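Local atomic coordinates of putative uncharacterized protein (Chaetomium thermophilum, PDB entry 5T8V), a protein that probably loads cohesin onto chromatin as the fungal Scc2 cohesin loader, of which this chain is the C-terminal, HEAT-repeat part. Residues Arg467-Val470 with Arg471-Ala474; Ala476-Asp480 with Glu481-Phe485; Lys497-Pro500 with Glu501-Val504. All coordinates share one frame; numbering follows the deposited sequence.

Contact 1 (Arg467-Val470 with Arg471-Ala474)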
# COMPACT_ATOMS: atom_id res chain seq x y z
N ARG A 467 -21.02 1.99 9.47
CA ARG A 467 -20.82 1.27 10.72
C ARG A 467 -20.36 2.21 11.83
O ARG A 467 -20.87 2.15 12.96
CB ARG A 467 -19.80 0.14 10.50
CG ARG A 467 -20.36 -1.02 9.70
CD ARG A 467 -19.28 -1.79 8.97
NE ARG A 467 -18.19 -2.17 9.87
CZ ARG A 467 -18.28 -3.12 10.79
NH1 ARG A 467 -19.41 -3.79 10.96
NH2 ARG A 467 -17.23 -3.39 11.56
N GLY A 468 -19.41 3.10 11.52
CA GLY A 468 -19.00 4.09 12.50
C GLY A 468 -20.17 4.94 12.96
O GLY A 468 -20.33 5.20 14.16
N HIS A 469 -21.00 5.39 12.02
CA HIS A 469 -22.15 6.22 12.38
C HIS A 469 -23.12 5.45 13.26
O HIS A 469 -23.70 6.02 14.19
CB HIS A 469 -22.85 6.71 11.11
CG HIS A 469 -23.91 7.74 11.37
ND1 HIS A 469 -23.79 8.71 12.34
CD2 HIS A 469 -25.11 7.95 10.78
CE1 HIS A 469 -24.86 9.47 12.34
NE2 HIS A 469 -25.68 9.03 11.40
N VAL A 470 -23.29 4.15 13.01
CA VAL A 470 -24.17 3.34 13.85
C VAL A 470 -23.62 3.26 15.27
O VAL A 470 -24.35 3.41 16.25
CB VAL A 470 -24.37 1.94 13.25
CG1 VAL A 470 -25.03 1.00 14.26
CG2 VAL A 470 -25.23 2.04 11.99
N ARG A 471 -22.31 3.02 15.40
CA ARG A 471 -21.72 2.96 16.73
C ARG A 471 -21.90 4.29 17.46
O ARG A 471 -22.27 4.32 18.64
CB ARG A 471 -20.24 2.60 16.64
CG ARG A 471 -19.73 1.78 17.83
CD ARG A 471 -18.25 1.46 17.72
NE ARG A 471 -17.89 0.97 16.39
CZ ARG A 471 -17.95 -0.30 16.01
NH1 ARG A 471 -18.35 -1.24 16.85
NH2 ARG A 471 -17.60 -0.63 14.77
N LYS A 472 -21.68 5.40 16.76
CA LYS A 472 -21.86 6.71 17.37
C LYS A 472 -23.30 6.90 17.85
O LYS A 472 -23.54 7.21 19.02
CB LYS A 472 -21.48 7.81 16.38
CG LYS A 472 -21.41 9.19 17.00
CD LYS A 472 -21.64 10.28 15.97
CE LYS A 472 -21.60 11.66 16.61
NZ LYS A 472 -21.98 12.72 15.63
N MET A 473 -24.27 6.71 16.96
CA MET A 473 -25.66 6.92 17.32
C MET A 473 -26.07 6.02 18.48
O MET A 473 -26.81 6.45 19.38
CB MET A 473 -26.56 6.66 16.11
CG MET A 473 -26.31 7.57 14.93
SD MET A 473 -27.35 7.15 13.52
CE MET A 473 -28.93 7.78 14.10
N ALA A 474 -25.60 4.77 18.49
CA ALA A 474 -25.98 3.82 19.52
C ALA A 474 -25.27 4.07 20.85
O ALA A 474 -25.70 3.53 21.87
CB ALA A 474 -25.71 2.39 19.06

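Contact 2 (Ala476-Asp480 with Glu481-Phe485)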
# COMPACT_ATOMS: atom_id res chain seq x y z
N ALA A 476 -25.22 6.85 22.41
CA ALA A 476 -25.86 7.95 23.12
C ALA A 476 -26.69 7.45 24.29
O ALA A 476 -27.14 6.29 24.33
CB ALA A 476 -26.74 8.76 22.16
N LEU A 477 -26.90 8.34 25.26
CA LEU A 477 -27.75 8.07 26.42
C LEU A 477 -29.13 8.67 26.17
O LEU A 477 -29.25 9.89 25.98
CB LEU A 477 -27.13 8.66 27.69
CG LEU A 477 -25.94 7.91 28.28
CD1 LEU A 477 -24.82 8.88 28.66
CD2 LEU A 477 -26.38 7.11 29.49
N GLU A 478 -30.15 7.82 26.17
CA GLU A 478 -31.52 8.26 25.89
C GLU A 478 -32.47 7.52 26.82
O GLU A 478 -32.58 6.29 26.75
CB GLU A 478 -31.89 8.00 24.43
CG GLU A 478 -30.97 8.68 23.42
CD GLU A 478 -31.02 10.19 23.52
OE1 GLU A 478 -32.03 10.72 24.03
OE2 GLU A 478 -30.05 10.84 23.09
N ALA A 479 -33.17 8.27 27.67
CA ALA A 479 -34.20 7.70 28.54
C ALA A 479 -35.45 7.44 27.70
O ALA A 479 -36.48 8.11 27.82
CB ALA A 479 -34.49 8.63 29.71
N ASP A 480 -35.34 6.45 26.83
CA ASP A 480 -36.38 6.16 25.85
C ASP A 480 -36.37 4.66 25.56
O ASP A 480 -35.32 4.10 25.23
CB ASP A 480 -36.16 6.97 24.57
CG ASP A 480 -37.26 6.78 23.55
OD1 ASP A 480 -37.60 5.62 23.24
OD2 ASP A 480 -37.78 7.80 23.05
N GLU A 481 -37.54 4.03 25.68
CA GLU A 481 -37.63 2.59 25.49
C GLU A 481 -37.13 2.19 24.11
O GLU A 481 -36.29 1.28 23.97
CB GLU A 481 -39.07 2.11 25.68
CG GLU A 481 -39.81 2.72 26.86
CD GLU A 481 -41.21 2.18 27.01
OE1 GLU A 481 -41.38 0.94 26.98
OE2 GLU A 481 -42.15 3.00 27.14
N LEU A 482 -37.63 2.85 23.07
CA LEU A 482 -37.19 2.54 21.71
C LEU A 482 -35.70 2.77 21.56
O LEU A 482 -35.00 1.95 20.94
CB LEU A 482 -37.97 3.38 20.70
CG LEU A 482 -37.58 3.17 19.23
CD1 LEU A 482 -37.78 1.73 18.80
CD2 LEU A 482 -38.38 4.10 18.34
N SER A 483 -35.18 3.87 22.10
CA SER A 483 -33.75 4.13 22.00
C SER A 483 -32.94 3.01 22.65
O SER A 483 -31.89 2.61 22.13
CB SER A 483 -33.40 5.47 22.64
OG SER A 483 -34.07 6.53 21.99
N LEU A 484 -33.42 2.48 23.78
CA LEU A 484 -32.73 1.37 24.42
C LEU A 484 -32.75 0.13 23.54
O LEU A 484 -31.71 -0.49 23.29
CB LEU A 484 -33.37 1.07 25.78
CG LEU A 484 -33.21 2.14 26.88
CD1 LEU A 484 -34.00 1.74 28.11
CD2 LEU A 484 -31.75 2.36 27.23
N PHE A 485 -33.94 -0.23 23.04
CA PHE A 485 -34.04 -1.40 22.16
C PHE A 485 -33.11 -1.27 20.97
O PHE A 485 -32.36 -2.20 20.65
CB PHE A 485 -35.49 -1.56 21.70
CG PHE A 485 -35.71 -2.74 20.81
CD1 PHE A 485 -35.97 -3.99 21.34
CD2 PHE A 485 -35.66 -2.61 19.43
CE1 PHE A 485 -36.17 -5.09 20.52
CE2 PHE A 485 -35.87 -3.69 18.60
CZ PHE A 485 -36.12 -4.93 19.15

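Contact 3 (Lys497-Pro500 with Glu501-Val504)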
# COMPACT_ATOMS: atom_id res chain seq x y z
N LYS A 497 -23.56 -11.09 15.48
CA LYS A 497 -24.42 -11.91 16.32
C LYS A 497 -25.79 -12.08 15.67
O LYS A 497 -26.48 -11.10 15.37
CB LYS A 497 -24.56 -11.27 17.70
CG LYS A 497 -23.35 -11.47 18.61
CD LYS A 497 -23.46 -10.65 19.89
CE LYS A 497 -24.55 -11.16 20.81
NZ LYS A 497 -24.25 -12.51 21.35
N SER A 498 -26.18 -13.33 15.46
CA SER A 498 -27.43 -13.64 14.78
C SER A 498 -28.63 -13.16 15.59
O SER A 498 -28.74 -13.44 16.78
CB SER A 498 -27.54 -15.14 14.53
OG SER A 498 -27.55 -15.85 15.76
N ARG A 499 -29.53 -12.43 14.93
CA ARG A 499 -30.79 -12.03 15.55
C ARG A 499 -31.86 -11.76 14.49
O ARG A 499 -32.47 -10.69 14.49
CB ARG A 499 -30.58 -10.80 16.42
CG ARG A 499 -30.40 -11.12 17.89
CD ARG A 499 -30.20 -9.88 18.72
NE ARG A 499 -29.86 -10.22 20.10
CZ ARG A 499 -29.75 -9.34 21.08
NH1 ARG A 499 -29.95 -8.04 20.86
NH2 ARG A 499 -29.43 -9.75 22.30
N PRO A 500 -32.12 -12.70 13.58
CA PRO A 500 -33.16 -12.45 12.56
C PRO A 500 -34.52 -12.18 13.16
O PRO A 500 -35.37 -11.58 12.49
CB PRO A 500 -33.16 -13.73 11.72
CG PRO A 500 -31.89 -14.44 12.06
CD PRO A 500 -31.58 -14.07 13.46
N GLU A 501 -34.76 -12.58 14.40
CA GLU A 501 -36.08 -12.50 15.02
C GLU A 501 -36.34 -11.17 15.71
O GLU A 501 -37.49 -10.72 15.75
CB GLU A 501 -36.26 -13.66 16.01
CG GLU A 501 -35.12 -13.85 17.02
CD GLU A 501 -35.16 -15.20 17.69
OE1 GLU A 501 -36.21 -15.88 17.62
OE2 GLU A 501 -34.13 -15.60 18.29
N HIS A 502 -35.30 -10.52 16.24
CA HIS A 502 -35.47 -9.19 16.80
C HIS A 502 -35.52 -8.11 15.72
O HIS A 502 -36.09 -7.04 15.95
CB HIS A 502 -34.33 -8.87 17.77
CG HIS A 502 -34.38 -9.68 19.04
ND1 HIS A 502 -34.08 -11.02 19.08
CD2 HIS A 502 -34.70 -9.32 20.31
CE1 HIS A 502 -34.21 -11.46 20.32
NE2 HIS A 502 -34.59 -10.45 21.08
N MET A 503 -34.94 -8.38 14.54
CA MET A 503 -34.96 -7.41 13.46
C MET A 503 -36.36 -7.26 12.88
O MET A 503 -36.82 -6.14 12.63
CB MET A 503 -33.99 -7.83 12.36
CG MET A 503 -32.53 -7.88 12.79
SD MET A 503 -31.81 -6.24 12.97
CE MET A 503 -31.81 -5.68 11.28
N VAL A 504 -37.05 -8.37 12.66
CA VAL A 504 -38.38 -8.36 12.04
C VAL A 504 -39.44 -8.23 13.12
O VAL A 504 -40.64 -8.43 12.86
CB VAL A 504 -38.60 -9.62 11.20
CG1 VAL A 504 -37.54 -9.73 10.11
CG2 VAL A 504 -38.61 -10.87 12.07

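Contact 1 (Arg467-Val470 with Arg471-Ala474)
His469 and Met473 meet through their torsions: the imidazole is set beside its own carbonyl carbon (chi1 -171°), and its end comes close to Met473, which sends CG back beside its backbone N (chi1 -61°). From there the extended second torsion of Met473 carries SD onward, and CG and SD come to lie over one face of the imidazole, SD displaced toward the rim on the NE2 side; the bend at chi3 only directs the terminal methyl. SD sits 3.6 Å from the centroid of the His469 ring, 23° off the ring normal, a sulfur-aromatic contact. The methylene beside it takes part too: CG of Met473 is 3.8 Å from the same centroid, a CH-pi contact over that face. Lys472 comes at the ring from another direction, its CD near the ring plane at the edge, 4.5 Å from ND1 of His469.

All of this rides on regular alpha-helix, the last two turns of helix 446-474, in a chain built of HEAT repeats. Four successive i to i+4 bonds run through the eight residues, from Arg471 N to Arg467 O (3.0 Å) to Ala474 N to Val470 O (2.9 Å), and the bond from Met473 N to His469 O (2.9 Å) ties together the two residues that carry the thioether contact. Around the helix, Val470 and Met473 are buried against helix 590-602, and Val470 also packs on Ala490 of helix 481-494.

Arg467 and Arg471, likewise one turn apart, bring their guanidinium groups close: NH2 of Arg467 lies at the edge of the Arg471 guanidinium, near its plane, 4.2 Å from NH2 of Arg471. Asp643 lies by both: it forms a salt bridge with Arg471 and a longer, weak ion pair with Arg467, and probably offsets the two positive charges.

Contact 2 (Ala476-Asp480 with Glu481-Phe485)
An aspartate N-cap starts helix 481-494, where Asp480 reaches forward to the first turn and its partners Leu482 and Ser483. A chi1 near 180° (-176°) carries the carboxylate to the side opposite the backbone N, next to the carbonyl carbon, which, with the turn about chi2, brings OD1 to the N-H groups of the first turn. There OD1 accepts from Ser483 N at 3.2 Å, a fairly straight bond (161°) whose donor lies well above the carboxylate plane, 51° out of it. Leu482 N is nearer to Asp480 OD1, at 2.8 Å, but the bond is strongly bent and weak. The first i to i+4 bond of the helix, Leu484 N to Asp480 O (2.9 Å), closes the turn beneath the cap.

Ahead of the cap the chain makes an inverse gamma turn centred on Ala479, and Glu478 lies beside Ser483, CB to CB at 3.4 Å. The hydroxyl oxygen of Ser483 lies close to Asp480 CB, but its hydrogen bond is with Gln592 of helix 590-602, and Glu481 forms a salt bridge with Lys586. With one carboxylate oxygen accepting from two backbone N-H groups, one of them weakly, at the positive end of the helix dipole, Asp480 is probably stabilised in its anionic form.

Contact 3 (Lys497-Pro500 with Glu501-Val504)
Arg499 (phi -156°, psi 54°) turns the chain into the helical residues Pro500 to Met503, so that its carbonyl faces the first turn. Arg499 O accepts two bonds there, both weak: one from Met503 N at 3.4 Å and one from His502 N at 3.3 Å. Met503 CG lies near the same oxygen, also at 3.3 Å.

Arg499 holds the N-cap position of the short helix 500-503, and Pro500, which has no N-H to give, fills the first helical place. Beyond the single turn, Val504 leaves helical geometry, with CG2 resting 3.3 Å from Pro500 O while its side chain packs on helix 527-550.

The main side-chain meeting is between Arg499 and His502. Beyond CB the chain of Arg499 is extended, and its aliphatic part crosses the imidazole at a slant, CG lying 3.9 Å from His502 ND1. Farther along, NE comes over one face of the His502 ring, 4.4 Å from ND1, with guanidinium and ring planes 24° apart. The far end of Arg499 belongs to helix 481-494, where NH1 forms a salt bridge with Asp488; on that same helix His502 and Met503 touch Leu489.

The three contacts follow the chain through successive elements: contact 1 ends helix 446-474, contact 2 begins helix 481-494, and contact 3 forms the short helix that comes next. Contacts 1 and 3 are partly buried, each with two buried residues, whereas contact 2 lies at the surface. Within the last turns of its helix, contact 1 has the N-H groups of 471-474 bonded back to 467-470 and spends its side chains on sulfur-ring packing and two arginines gathered near Asp643; at the two helix starts, a carboxylate caps contact 2, while contact 3 relies on a carbonyl and weak bonds. Contacts 2 and 3 touch where Phe485 CZ packs 3.8 Å from His502 O. Helix 590-602 lies against both contact 1 and contact 2.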